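Local coordinates for type III secretion system effector protein ExoU (Pseudomonas fluorescens, PDB 4QMK) that probably acts as a patatin-like phospholipase injected by type III secretion, and probably uses a C-terminal domain to bind phosphatidylinositol 4,5-bisphosphate and reach the plasma membrane, at residues A[143-148]-A[168-173]; A[248-253]-A[586-591]; A[571-576]-A[612-617]; A[579-584]-A[599-604]; A[620-625]-A[642-647]. One frame throughout, in Å; residues are numbered along the deposited sequence. Where two conformers were deposited one is given.

Contact 1 lies within the patatin-like phospholipase region, contacts 3, 4 and 5 knit together the helices of the C-terminal domain, and contact 2 joins the two regions. The three C-terminal contacts have centres 10 to 11 Å apart. Helix 555-585 serves contacts 3 and 4, helix 611-624 contacts 3 and 5; F576 and W647 also join contacts 3 and 5. Q590 of contact 2 bonds through NE2 to S584 O of contact 4 and Y625 OH of contact 5. Contact 1 touches none of the others; its centre is about 18 Å from that of contact 2. None includes the nucleophile elbow at G102, S104 and G106 that probably belongs to the active site.

Contact 1: residues A[143-148]-A[168-173]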
# COMPACT_ATOMS: atom_id res chain seq x y z
N ALA A 143 1.36 7.01 -23.85
CA ALA A 143 0.69 8.16 -24.36
C ALA A 143 0.22 9.02 -23.23
O ALA A 143 0.38 10.22 -23.23
CB ALA A 143 -0.48 7.73 -25.23
N TRP A 144 -0.40 8.39 -22.25
CA TRP A 144 -0.89 9.12 -21.11
C TRP A 144 0.21 9.92 -20.42
O TRP A 144 -0.03 11.05 -19.96
CB TRP A 144 -1.54 8.19 -20.11
CG TRP A 144 -2.06 8.90 -18.94
CD1 TRP A 144 -3.26 9.52 -18.84
CD2 TRP A 144 -1.40 9.07 -17.69
NE1 TRP A 144 -3.40 10.08 -17.58
CE2 TRP A 144 -2.27 9.82 -16.86
CE3 TRP A 144 -0.18 8.65 -17.19
CZ2 TRP A 144 -1.95 10.15 -15.55
CZ3 TRP A 144 0.16 9.01 -15.88
CH2 TRP A 144 -0.73 9.75 -15.08
N LEU A 145 1.40 9.35 -20.35
CA LEU A 145 2.48 10.04 -19.73
C LEU A 145 2.84 11.33 -20.42
O LEU A 145 3.15 12.30 -19.74
CB LEU A 145 3.68 9.13 -19.57
CG LEU A 145 3.52 8.23 -18.36
CD1 LEU A 145 4.37 7.00 -18.50
CD2 LEU A 145 3.86 9.00 -17.09
N GLN A 146 2.79 11.40 -21.75
CA GLN A 146 3.04 12.70 -22.41
C GLN A 146 1.95 13.72 -22.08
O GLN A 146 2.26 14.82 -21.62
CB GLN A 146 3.20 12.61 -23.92
CG GLN A 146 4.63 12.31 -24.39
CD GLN A 146 4.99 10.83 -24.29
OE1 GLN A 146 4.14 9.96 -24.50
NE2 GLN A 146 6.27 10.55 -24.03
N GLU A 147 0.69 13.34 -22.26
CA GLU A 147 -0.42 14.28 -22.04
C GLU A 147 -0.56 14.75 -20.60
O GLU A 147 -0.82 15.93 -20.35
CB GLU A 147 -1.74 13.70 -22.52
CG GLU A 147 -1.89 13.66 -24.04
CD GLU A 147 -1.31 12.40 -24.69
OE1 GLU A 147 -1.83 11.30 -24.40
OE2 GLU A 147 -0.36 12.50 -25.52
N ALA A 148 -0.32 13.87 -19.65
CA ALA A 148 -0.55 14.16 -18.24
C ALA A 148 0.63 14.78 -17.49
O ALA A 148 0.51 15.15 -16.30
CB ALA A 148 -0.94 12.88 -17.54
N GLN A 168 5.51 7.14 -6.54
CA GLN A 168 4.38 6.76 -5.69
C GLN A 168 3.03 7.15 -6.27
O GLN A 168 2.07 6.39 -6.23
CB GLN A 168 4.62 7.25 -4.28
CG GLN A 168 5.66 6.36 -3.61
CD GLN A 168 6.33 6.97 -2.43
OE1 GLN A 168 6.36 8.18 -2.26
NE2 GLN A 168 6.92 6.14 -1.62
N LEU A 169 2.98 8.31 -6.88
CA LEU A 169 1.80 8.71 -7.60
C LEU A 169 1.52 7.83 -8.79
O LEU A 169 0.40 7.46 -9.00
CB LEU A 169 1.95 10.11 -8.13
CG LEU A 169 1.06 11.18 -7.53
CD1 LEU A 169 1.11 12.40 -8.44
CD2 LEU A 169 -0.37 10.66 -7.43
N LEU A 170 2.54 7.52 -9.58
CA LEU A 170 2.39 6.76 -10.82
C LEU A 170 1.94 5.36 -10.52
O LEU A 170 1.09 4.80 -11.23
CB LEU A 170 3.70 6.74 -11.61
CG LEU A 170 4.14 8.13 -12.03
CD1 LEU A 170 5.47 8.08 -12.74
CD2 LEU A 170 3.13 8.76 -12.91
N LEU A 171 2.54 4.80 -9.48
CA LEU A 171 2.13 3.48 -9.00
C LEU A 171 0.62 3.43 -8.88
O LEU A 171 0.01 2.56 -9.46
CB LEU A 171 2.76 3.21 -7.63
CG LEU A 171 2.15 2.05 -6.86
CD1 LEU A 171 2.23 0.80 -7.71
CD2 LEU A 171 2.90 1.83 -5.57
N THR A 172 0.01 4.38 -8.18
CA THR A 172 -1.44 4.33 -7.96
C THR A 172 -2.28 4.87 -9.11
O THR A 172 -3.45 4.58 -9.17
CB THR A 172 -1.91 5.01 -6.66
OG1 THR A 172 -2.03 6.40 -6.86
CG2 THR A 172 -0.99 4.72 -5.46
N LEU A 173 -1.69 5.66 -10.00
CA LEU A 173 -2.42 6.14 -11.20
C LEU A 173 -2.33 5.17 -12.37
O LEU A 173 -3.20 5.18 -13.24
CB LEU A 173 -1.88 7.49 -11.68
CG LEU A 173 -2.15 8.67 -10.75
CD1 LEU A 173 -1.59 9.95 -11.33
CD2 LEU A 173 -3.64 8.78 -10.52
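W144 reaches from helix 140-157 to L170 and L173 of helix 166-173, an apolar contact between two helices of the patatin-like phospholipase region. The short segments are 13.1 Å apart at closest approach and run at 126° to each other, too far for backbone packing, and long side chains have to span the gap. Tryptophan suits this task because its flat, rigid ring carries apolar carbon far from the main chain. From CB, the side chain sets out toward the other helix with CG anti to the backbone N (chi1 -180°). The indole then lies with one face against its own helix, where A148 CB sits 3.4 Å above the plane, offset toward the rim. On the pyrrole side, NE1 donates a hydrogen bond to S158 OG of the second subunit, so the same ring also serves the dimer interface. The six-membered ring does the reaching across. Its CZ3 has L170 CD2 at the edge, near the ring plane, at 4.2 Å. The same methyl, L170 CD2, also meets L145 CD2 at 4.3 Å, giving the branched leucine two neighbours on the first helix. I276 of helix 270-278 packs on both L145 and L170. At the far end of the indole, CH2 approaches L173 CD1 at 3.9 Å, the two side chains crossing at about a right angle.

Contact 2: residues A[248-253]-A[586-591]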
# COMPACT_ATOMS: atom_id res chain seq x y z
N THR A 248 14.37 9.86 -15.81
CA THR A 248 14.15 11.28 -15.67
C THR A 248 13.17 11.79 -16.67
O THR A 248 13.37 11.64 -17.85
CB THR A 248 15.46 12.01 -15.88
OG1 THR A 248 16.44 11.47 -14.97
CG2 THR A 248 15.29 13.50 -15.66
N GLY A 249 12.12 12.42 -16.19
CA GLY A 249 11.11 12.94 -17.06
C GLY A 249 11.02 14.43 -16.92
O GLY A 249 11.59 15.01 -16.03
N MET A 250 10.28 15.04 -17.84
CA MET A 250 10.01 16.47 -17.80
C MET A 250 8.53 16.68 -17.46
O MET A 250 7.65 16.25 -18.17
CB MET A 250 10.38 17.11 -19.12
CG MET A 250 11.82 17.57 -19.17
SD MET A 250 12.06 19.17 -18.33
CE MET A 250 13.83 19.23 -18.44
N PHE A 251 8.27 17.42 -16.39
CA PHE A 251 6.94 17.60 -15.90
C PHE A 251 6.78 19.06 -15.57
O PHE A 251 7.42 19.55 -14.65
CB PHE A 251 6.76 16.78 -14.65
CG PHE A 251 6.92 15.27 -14.85
CD1 PHE A 251 5.84 14.49 -15.26
CD2 PHE A 251 8.09 14.63 -14.52
CE1 PHE A 251 5.95 13.12 -15.38
CE2 PHE A 251 8.21 13.27 -14.66
CZ PHE A 251 7.15 12.51 -15.09
N ASP A 252 5.92 19.76 -16.31
CA ASP A 252 5.63 21.17 -16.06
C ASP A 252 6.89 22.04 -16.13
O ASP A 252 7.08 22.96 -15.32
CB ASP A 252 4.91 21.33 -14.69
CG ASP A 252 4.51 22.77 -14.39
OD1 ASP A 252 3.92 23.42 -15.27
OD2 ASP A 252 4.80 23.26 -13.27
N GLY A 253 7.77 21.72 -17.08
CA GLY A 253 8.99 22.48 -17.31
C GLY A 253 10.20 22.15 -16.43
O GLY A 253 11.26 22.75 -16.61
N TYR A 586 18.08 22.10 -12.21
CA TYR A 586 18.16 21.76 -13.63
C TYR A 586 17.00 22.27 -14.45
O TYR A 586 16.76 21.83 -15.54
CB TYR A 586 18.29 20.26 -13.78
CG TYR A 586 19.61 19.84 -13.24
CD1 TYR A 586 20.78 20.06 -13.94
CD2 TYR A 586 19.70 19.33 -11.99
CE1 TYR A 586 22.01 19.71 -13.40
CE2 TYR A 586 20.92 18.97 -11.45
CZ TYR A 586 22.06 19.16 -12.17
OH TYR A 586 23.26 18.80 -11.60
N ARG A 587 16.26 23.21 -13.91
CA ARG A 587 15.17 23.82 -14.63
C ARG A 587 15.81 24.70 -15.74
O ARG A 587 16.62 25.60 -15.41
CB ARG A 587 14.39 24.72 -13.66
CG ARG A 587 12.97 25.04 -14.08
CD ARG A 587 12.51 26.43 -13.62
NE ARG A 587 12.71 27.32 -14.74
CZ ARG A 587 12.93 28.63 -14.66
NH1 ARG A 587 13.04 29.24 -13.48
NH2 ARG A 587 13.07 29.31 -15.79
N PRO A 588 15.49 24.44 -17.02
CA PRO A 588 15.93 25.31 -18.14
C PRO A 588 15.59 26.78 -17.91
O PRO A 588 14.44 27.11 -17.63
CB PRO A 588 15.10 24.80 -19.32
CG PRO A 588 14.82 23.38 -18.99
CD PRO A 588 14.77 23.26 -17.49
N GLY A 589 16.61 27.64 -17.95
CA GLY A 589 16.42 29.10 -17.72
C GLY A 589 16.60 29.62 -16.29
O GLY A 589 16.53 30.82 -16.05
N GLN A 590 16.85 28.73 -15.35
CA GLN A 590 17.03 29.12 -13.94
C GLN A 590 18.18 30.06 -13.86
O GLN A 590 19.29 29.69 -14.27
CB GLN A 590 17.37 27.89 -13.11
CG GLN A 590 17.56 28.14 -11.67
CD GLN A 590 16.25 28.43 -11.03
OE1 GLN A 590 15.92 29.58 -10.71
NE2 GLN A 590 15.49 27.40 -10.81
N PRO A 591 17.96 31.26 -13.34
CA PRO A 591 19.01 32.26 -13.19
C PRO A 591 20.19 31.77 -12.38
O PRO A 591 20.06 30.96 -11.50
CB PRO A 591 18.31 33.39 -12.46
CG PRO A 591 16.90 33.29 -12.89
CD PRO A 591 16.66 31.81 -12.94
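P588 turns its ring toward the end of strand 242-251, and the side chain of M250 comes to meet it. M250 starts off across the direction of the contact, but chi1 of -89° and a bend at chi2 (-80°) bring its terminal methyl round to the proline. There M250 CE lies 4.2 Å from P588 CD, a glancing apolar touch at the protein surface. A flexible thioether suits this place, since its end can settle on a rigid ring without demanding exact shape. P255 of strand 254-260 also packs on M250.

The second touch is made by backbone. G253 has phi 84°, a value that favours glycine, and its carbonyl O rests against two loop carbons, 3.7 Å from P588 CD and 3.8 Å from R587 CG. No hydrogen bond crosses between the segments. R587 runs alongside rather than into the strand end, its chain bent at chi2 and chi3 and folding back on its own loop. NE and NH2 both make weak bonds to P588 O, and Q590 N sits above one face of the guanidinium, offset toward its rim. The bond from Q590 N to R587 O, 3.1 Å long, closes a type II beta turn, with P588 and G589 at its centre, residues well suited to those two positions. This is a turn linking helices 555-585 and 592-606, resting on the hairpin of strands 242-251 and 254-260, where the C-terminal domain meets the phospholipase region.

Contact 3: residues A[571-576]-A[612-617]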
# COMPACT_ATOMS: atom_id res chain seq x y z
N VAL A 571 19.69 11.09 5.48
CA VAL A 571 18.73 10.53 4.56
C VAL A 571 17.71 11.58 4.15
O VAL A 571 17.31 11.62 2.98
CB VAL A 571 18.06 9.28 5.15
CG1 VAL A 571 16.75 8.94 4.48
CG2 VAL A 571 19.04 8.13 5.12
N LYS A 572 17.29 12.44 5.08
CA LYS A 572 16.37 13.49 4.67
C LYS A 572 17.03 14.44 3.69
O LYS A 572 16.37 14.96 2.82
CB LYS A 572 15.80 14.26 5.84
CG LYS A 572 14.62 13.57 6.47
CD LYS A 572 14.01 14.37 7.61
CE LYS A 572 12.86 13.60 8.24
NZ LYS A 572 13.28 12.28 8.81
N ALA A 573 18.32 14.67 3.86
CA ALA A 573 19.04 15.61 3.04
C ALA A 573 19.10 15.06 1.59
O ALA A 573 18.93 15.79 0.64
CB ALA A 573 20.43 15.83 3.61
N GLU A 574 19.39 13.79 1.45
CA GLU A 574 19.42 13.16 0.12
C GLU A 574 18.06 13.26 -0.53
O GLU A 574 17.93 13.56 -1.70
CB GLU A 574 19.84 11.71 0.22
CG GLU A 574 21.26 11.43 -0.25
CD GLU A 574 22.32 12.17 0.53
OE1 GLU A 574 22.39 12.01 1.77
OE2 GLU A 574 23.13 12.88 -0.12
N ASN A 575 17.03 13.04 0.25
CA ASN A 575 15.72 13.11 -0.27
C ASN A 575 15.31 14.50 -0.72
O ASN A 575 14.76 14.63 -1.81
CB ASN A 575 14.76 12.50 0.69
CG ASN A 575 14.89 10.99 0.70
OD1 ASN A 575 15.14 10.40 -0.33
ND2 ASN A 575 14.78 10.37 1.84
N PHE A 576 15.69 15.52 0.07
CA PHE A 576 15.33 16.88 -0.18
C PHE A 576 16.04 17.31 -1.45
O PHE A 576 15.44 17.95 -2.33
CB PHE A 576 15.73 17.74 1.01
CG PHE A 576 15.46 19.19 0.81
CD1 PHE A 576 14.19 19.68 0.93
CD2 PHE A 576 16.47 20.04 0.47
CE1 PHE A 576 13.91 21.02 0.67
CE2 PHE A 576 16.23 21.40 0.24
CZ PHE A 576 14.95 21.89 0.33
N ALA A 612 18.69 21.23 13.34
CA ALA A 612 19.01 22.67 13.28
C ALA A 612 19.80 23.01 12.03
O ALA A 612 19.51 24.01 11.33
CB ALA A 612 19.75 23.13 14.52
N GLU A 613 20.82 22.21 11.75
CA GLU A 613 21.63 22.44 10.57
C GLU A 613 20.79 22.21 9.28
O GLU A 613 20.85 23.01 8.35
CB GLU A 613 22.84 21.53 10.59
CG GLU A 613 23.77 21.82 11.75
CD GLU A 613 24.71 20.68 12.08
OE1 GLU A 613 24.89 19.77 11.24
OE2 GLU A 613 25.26 20.71 13.19
N PHE A 614 20.02 21.14 9.23
CA PHE A 614 19.14 20.87 8.09
C PHE A 614 18.22 22.06 7.85
O PHE A 614 18.10 22.54 6.75
CB PHE A 614 18.31 19.62 8.39
CG PHE A 614 17.39 19.23 7.30
CD1 PHE A 614 17.81 18.46 6.26
CD2 PHE A 614 16.07 19.60 7.34
CE1 PHE A 614 16.94 18.08 5.27
CE2 PHE A 614 15.18 19.24 6.34
CZ PHE A 614 15.63 18.49 5.29
N ASN A 615 17.58 22.54 8.90
CA ASN A 615 16.66 23.66 8.82
C ASN A 615 17.36 24.98 8.45
O ASN A 615 16.79 25.83 7.76
CB ASN A 615 15.90 23.81 10.13
CG ASN A 615 14.87 22.73 10.36
OD1 ASN A 615 14.46 22.03 9.46
ND2 ASN A 615 14.45 22.58 11.61
N ARG A 616 18.59 25.14 8.87
CA ARG A 616 19.28 26.36 8.56
C ARG A 616 19.33 26.44 7.10
O ARG A 616 19.06 27.51 6.54
CB ARG A 616 20.70 26.37 9.12
CG ARG A 616 21.43 27.69 8.97
CD ARG A 616 22.76 27.74 9.74
NE ARG A 616 23.68 28.73 9.16
CZ ARG A 616 23.58 30.06 9.33
NH1 ARG A 616 22.60 30.58 10.06
NH2 ARG A 616 24.46 30.87 8.74
N VAL A 617 19.66 25.33 6.45
CA VAL A 617 19.83 25.34 4.98
C VAL A 617 18.53 25.64 4.29
O VAL A 617 18.53 26.34 3.30
CB VAL A 617 20.38 24.03 4.40
CG1 VAL A 617 20.54 24.17 2.89
CG2 VAL A 617 21.73 23.67 5.01
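Helices 555-585 and 611-624 run nearly parallel here, their short segments 18° apart in direction and 11.3 Å apart at closest approach. F614 bridges the gap. With chi1 at -179°, CG lies opposite the backbone N and the ring extends across to the other helix. The leading atom, CE1, meets backbone: it is 3.9 Å from A573 N and equally far from A573 CA, which lies at the ring edge, in plane. Alanine suits this point because its small side chain lets the ring come up to the main chain. Beside it, K572 CB is 4.0 Å from F614 CE1, while the rest of the lysine leads away, keeping its ammonium clear of the apolar contact. On the next turn F576 CB approaches F614 CZ at 4.3 Å. L605 of helix 592-606 packs on both phenylalanines, and W647 meets F576 edge-to-face. Such an aromatic side chain, buried among apolar side chains of several helices, is typical of an alpha-helical bundle core, here that of the C-terminal domain.

Contact 4: residues A[579-584]-A[599-604]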
# COMPACT_ATOMS: atom_id res chain seq x y z
N GLU A 579 14.43 15.56 -4.54
CA GLU A 579 13.04 15.86 -4.75
C GLU A 579 12.69 17.37 -4.81
O GLU A 579 11.68 17.76 -5.34
CB GLU A 579 12.28 15.20 -3.59
CG GLU A 579 10.94 14.58 -3.91
CD GLU A 579 11.02 13.40 -4.88
OE1 GLU A 579 10.14 13.33 -5.77
OE2 GLU A 579 11.98 12.59 -4.78
N VAL A 580 13.55 18.22 -4.28
CA VAL A 580 13.29 19.63 -4.28
C VAL A 580 14.38 20.43 -5.01
O VAL A 580 14.08 21.26 -5.88
CB VAL A 580 13.20 20.14 -2.85
CG1 VAL A 580 12.97 21.64 -2.89
CG2 VAL A 580 12.07 19.48 -2.11
N ILE A 581 15.63 20.14 -4.73
CA ILE A 581 16.68 20.87 -5.39
C ILE A 581 16.87 20.50 -6.84
O ILE A 581 16.87 21.39 -7.72
CB ILE A 581 17.96 20.76 -4.65
CG1 ILE A 581 17.82 21.50 -3.31
CG2 ILE A 581 19.05 21.41 -5.45
CD1 ILE A 581 19.00 21.32 -2.39
N TYR A 582 16.99 19.20 -7.10
CA TYR A 582 17.23 18.69 -8.43
C TYR A 582 16.34 19.37 -9.52
O TYR A 582 16.84 19.96 -10.42
CB TYR A 582 17.10 17.19 -8.45
CG TYR A 582 17.25 16.60 -9.85
CD1 TYR A 582 18.51 16.49 -10.44
CD2 TYR A 582 16.15 16.25 -10.61
CE1 TYR A 582 18.66 16.02 -11.75
CE2 TYR A 582 16.29 15.78 -11.91
CZ TYR A 582 17.56 15.65 -12.47
OH TYR A 582 17.72 15.16 -13.72
N PRO A 583 15.03 19.32 -9.38
CA PRO A 583 14.16 19.98 -10.34
C PRO A 583 14.35 21.46 -10.54
O PRO A 583 14.16 21.91 -11.68
CB PRO A 583 12.77 19.74 -9.81
CG PRO A 583 12.91 18.54 -9.00
CD PRO A 583 14.26 18.57 -8.40
N SER A 584 14.68 22.23 -9.47
CA SER A 584 14.89 23.67 -9.61
C SER A 584 16.22 23.93 -10.28
O SER A 584 16.35 24.78 -11.15
CB SER A 584 15.02 24.36 -8.26
OG SER A 584 13.82 24.94 -7.77
N GLN A 599 23.30 24.98 -5.39
CA GLN A 599 24.52 24.22 -5.29
C GLN A 599 25.15 24.34 -3.90
O GLN A 599 25.53 23.33 -3.31
CB GLN A 599 25.52 24.61 -6.37
CG GLN A 599 25.27 23.92 -7.71
CD GLN A 599 26.12 24.51 -8.83
OE1 GLN A 599 26.58 25.65 -8.75
NE2 GLN A 599 26.31 23.74 -9.87
N ARG A 600 25.23 25.55 -3.38
CA ARG A 600 25.74 25.76 -2.03
C ARG A 600 24.89 24.95 -1.02
O ARG A 600 25.43 24.31 -0.10
CB ARG A 600 25.76 27.24 -1.67
CG ARG A 600 26.30 27.47 -0.28
CD ARG A 600 26.73 28.87 0.20
NE ARG A 600 27.30 28.68 1.55
CZ ARG A 600 27.63 29.64 2.42
NH1 ARG A 600 27.48 30.93 2.12
NH2 ARG A 600 28.13 29.31 3.61
N ALA A 601 23.57 24.90 -1.26
CA ALA A 601 22.67 24.17 -0.40
C ALA A 601 22.98 22.69 -0.40
O ALA A 601 22.86 22.06 0.63
CB ALA A 601 21.23 24.38 -0.81
N VAL A 602 23.36 22.13 -1.55
CA VAL A 602 23.69 20.73 -1.64
C VAL A 602 24.90 20.36 -0.79
O VAL A 602 24.80 19.42 0.01
CB VAL A 602 23.86 20.31 -3.12
CG1 VAL A 602 24.55 18.96 -3.27
CG2 VAL A 602 22.51 20.30 -3.75
N ARG A 603 25.99 21.10 -0.87
CA ARG A 603 27.17 20.84 -0.02
C ARG A 603 26.82 20.95 1.46
O ARG A 603 27.09 20.05 2.23
CB ARG A 603 28.30 21.81 -0.29
CG ARG A 603 28.98 21.64 -1.62
CD ARG A 603 30.02 22.74 -1.85
NE ARG A 603 30.43 22.83 -3.26
CZ ARG A 603 29.81 23.56 -4.20
NH1 ARG A 603 28.75 24.31 -3.90
NH2 ARG A 603 30.27 23.55 -5.45
N ASP A 604 26.20 22.05 1.86
CA ASP A 604 25.88 22.26 3.27
C ASP A 604 25.02 21.09 3.74
O ASP A 604 25.21 20.63 4.82
CB ASP A 604 25.14 23.59 3.48
CG ASP A 604 26.00 24.80 3.09
OD1 ASP A 604 27.24 24.67 3.06
OD2 ASP A 604 25.45 25.88 2.76
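I581, on helix 555-585, carries this contact from its side of the C-terminal helical bundle, pointing toward V602 and A601 of helix 592-606. Of the three residues it loses by far the most surface, 60 Å², against 30 Å² for V602 and 19 Å² for A601. Its long branch, with CG1 anti to the carbonyl carbon (chi1 -68°) and the chain extended beyond it, brings CD1 up against both partners. A beta-branched residue with a long arm is apt here, because it can fill the width of a helix interface with two methyls. A601 offers a single methyl, its CB 4.1 Å from I581 CD1, and V617 and I621 of helix 611-624 pack on that CB too. L598 and L605 of helix 592-606 also pack on I581.

The helix that bears I581 is irregular. It widens into a pi-type turn at 579-581 and is kinked at P583, whose ring nitrogen has no hydrogen to give to the turn before. V602 touches through one branch, crossing the isoleucine at a slant: V602 CG2 stands 3.9 Å from I581 CD1 and 4.0 Å from I581 CG2, so a single methyl bears on both branches of its neighbour.

Contact 5: residues A[620-625]-A[642-647]; sequences GIVKHY and EQAKAW
V622 and A644 bring helices 611-624 and 639-646 together as an antiparallel helix pair in the C-terminal domain. The short segments run at 151° to each other and their axes pass 8.8 Å apart, close enough for small side chains to meet directly. The CA atoms of V622 and A644, 6.3 Å apart, are the closest pair of CA atoms across the contact.

On the tight, inner side, where A644 and I621 are buried, A644 points toward the other helix, and its methyl lies against two residues. A644 CB is 4.1 Å from I621 CB and 3.9 Å from V622 CG2. Alanine fits because its single methyl lets the axes pass at this spacing, whereas the beta-branched partners present broad, rigid surfaces. I621 begins toward A644 but its long branch leads away to A601 of helix 592-606, tying this pair to a third helix.

The outer side is more open to solvent and is closed by K645, an exposed residue whose aliphatic stem lies over the partly exposed V622 at about a right angle. Lysine suits this border, since with its chain extended beyond CG it keeps its methylenes on the valine while carrying its charged end onward. Both methyls of V622 are used by the stem: CG2 meets K645 CG at 3.7 Å, and CG1 meets K645 CE at 4.1 Å.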
# COMPACT_ATOMS: atom_id res chain seq x y z
N GLY A 620 17.55 29.33 4.51
CA GLY A 620 18.31 30.13 3.52
C GLY A 620 17.68 30.07 2.11
O GLY A 620 17.71 31.04 1.38
N ILE A 621 17.15 28.91 1.71
CA ILE A 621 16.47 28.82 0.44
C ILE A 621 15.26 29.78 0.51
O ILE A 621 15.02 30.61 -0.38
CB ILE A 621 15.90 27.43 0.18
CG1 ILE A 621 16.95 26.32 0.33
CG2 ILE A 621 15.29 27.33 -1.21
CD1 ILE A 621 18.20 26.52 -0.43
N VAL A 622 14.48 29.61 1.54
CA VAL A 622 13.30 30.42 1.73
C VAL A 622 13.63 31.89 1.66
O VAL A 622 12.86 32.66 1.11
CB VAL A 622 12.65 30.16 3.10
CG1 VAL A 622 11.61 31.24 3.40
CG2 VAL A 622 12.00 28.76 3.17
N LYS A 623 14.75 32.29 2.23
CA LYS A 623 15.13 33.69 2.31
C LYS A 623 15.68 34.30 1.01
O LYS A 623 15.40 35.46 0.71
CB LYS A 623 16.17 33.84 3.38
CG LYS A 623 16.53 35.27 3.70
CD LYS A 623 17.39 35.32 4.97
CE LYS A 623 17.47 36.73 5.56
NZ LYS A 623 18.16 36.68 6.90
N HIS A 624 16.42 33.50 0.22
CA HIS A 624 17.08 34.03 -0.95
C HIS A 624 16.61 33.53 -2.30
O HIS A 624 16.89 34.17 -3.31
CB HIS A 624 18.56 33.75 -0.85
CG HIS A 624 19.20 34.30 0.36
ND1 HIS A 624 19.66 35.60 0.43
CD2 HIS A 624 19.52 33.72 1.54
CE1 HIS A 624 20.19 35.80 1.63
NE2 HIS A 624 20.13 34.67 2.31
N TYR A 625 15.98 32.37 -2.37
CA TYR A 625 15.58 31.85 -3.67
C TYR A 625 14.62 32.83 -4.31
O TYR A 625 13.73 33.25 -3.63
CB TYR A 625 14.87 30.54 -3.52
CG TYR A 625 14.53 29.91 -4.82
CD1 TYR A 625 15.42 29.16 -5.46
CD2 TYR A 625 13.30 30.10 -5.41
CE1 TYR A 625 15.14 28.57 -6.69
CE2 TYR A 625 12.97 29.46 -6.59
CZ TYR A 625 13.90 28.71 -7.24
OH TYR A 625 13.62 28.09 -8.44
N GLU A 642 8.11 27.07 -1.25
CA GLU A 642 7.01 26.38 -0.56
C GLU A 642 7.45 25.00 -0.08
O GLU A 642 7.19 24.63 1.08
CB GLU A 642 5.81 26.28 -1.49
CG GLU A 642 5.17 27.63 -1.73
CD GLU A 642 4.74 28.24 -0.44
OE1 GLU A 642 3.93 27.58 0.22
OE2 GLU A 642 5.24 29.35 -0.07
N GLN A 643 8.13 24.26 -0.94
CA GLN A 643 8.66 22.94 -0.57
C GLN A 643 9.72 23.08 0.54
O GLN A 643 9.71 22.32 1.51
CB GLN A 643 9.25 22.25 -1.80
CG GLN A 643 8.20 21.78 -2.80
CD GLN A 643 8.81 21.36 -4.12
OE1 GLN A 643 9.30 22.19 -4.92
NE2 GLN A 643 8.76 20.08 -4.39
N ALA A 644 10.57 24.09 0.44
CA ALA A 644 11.59 24.32 1.45
C ALA A 644 10.96 24.49 2.81
O ALA A 644 11.49 24.00 3.77
CB ALA A 644 12.44 25.52 1.11
N LYS A 645 9.82 25.17 2.90
CA LYS A 645 9.14 25.32 4.19
C LYS A 645 8.51 24.01 4.61
O LYS A 645 8.71 23.55 5.73
CB LYS A 645 8.04 26.36 4.13
CG LYS A 645 8.49 27.74 3.73
CD LYS A 645 7.31 28.70 3.69
CE LYS A 645 7.71 29.96 2.98
NZ LYS A 645 6.63 30.99 3.00
N ALA A 646 7.76 23.39 3.72
CA ALA A 646 7.09 22.12 3.98
C ALA A 646 8.02 20.98 4.46
O ALA A 646 7.56 20.06 5.11
CB ALA A 646 6.38 21.64 2.72
N TRP A 647 9.30 21.01 4.09
CA TRP A 647 10.21 19.96 4.53
C TRP A 647 10.92 20.28 5.84
O TRP A 647 11.68 19.47 6.32
CB TRP A 647 11.24 19.66 3.45
CG TRP A 647 10.76 18.86 2.21
CD1 TRP A 647 9.92 19.29 1.22
CD2 TRP A 647 11.22 17.55 1.80
NE1 TRP A 647 9.77 18.30 0.26
CE2 TRP A 647 10.56 17.23 0.58
CE3 TRP A 647 12.09 16.60 2.37
CZ2 TRP A 647 10.76 16.03 -0.07
CZ3 TRP A 647 12.27 15.39 1.72
CH2 TRP A 647 11.60 15.11 0.51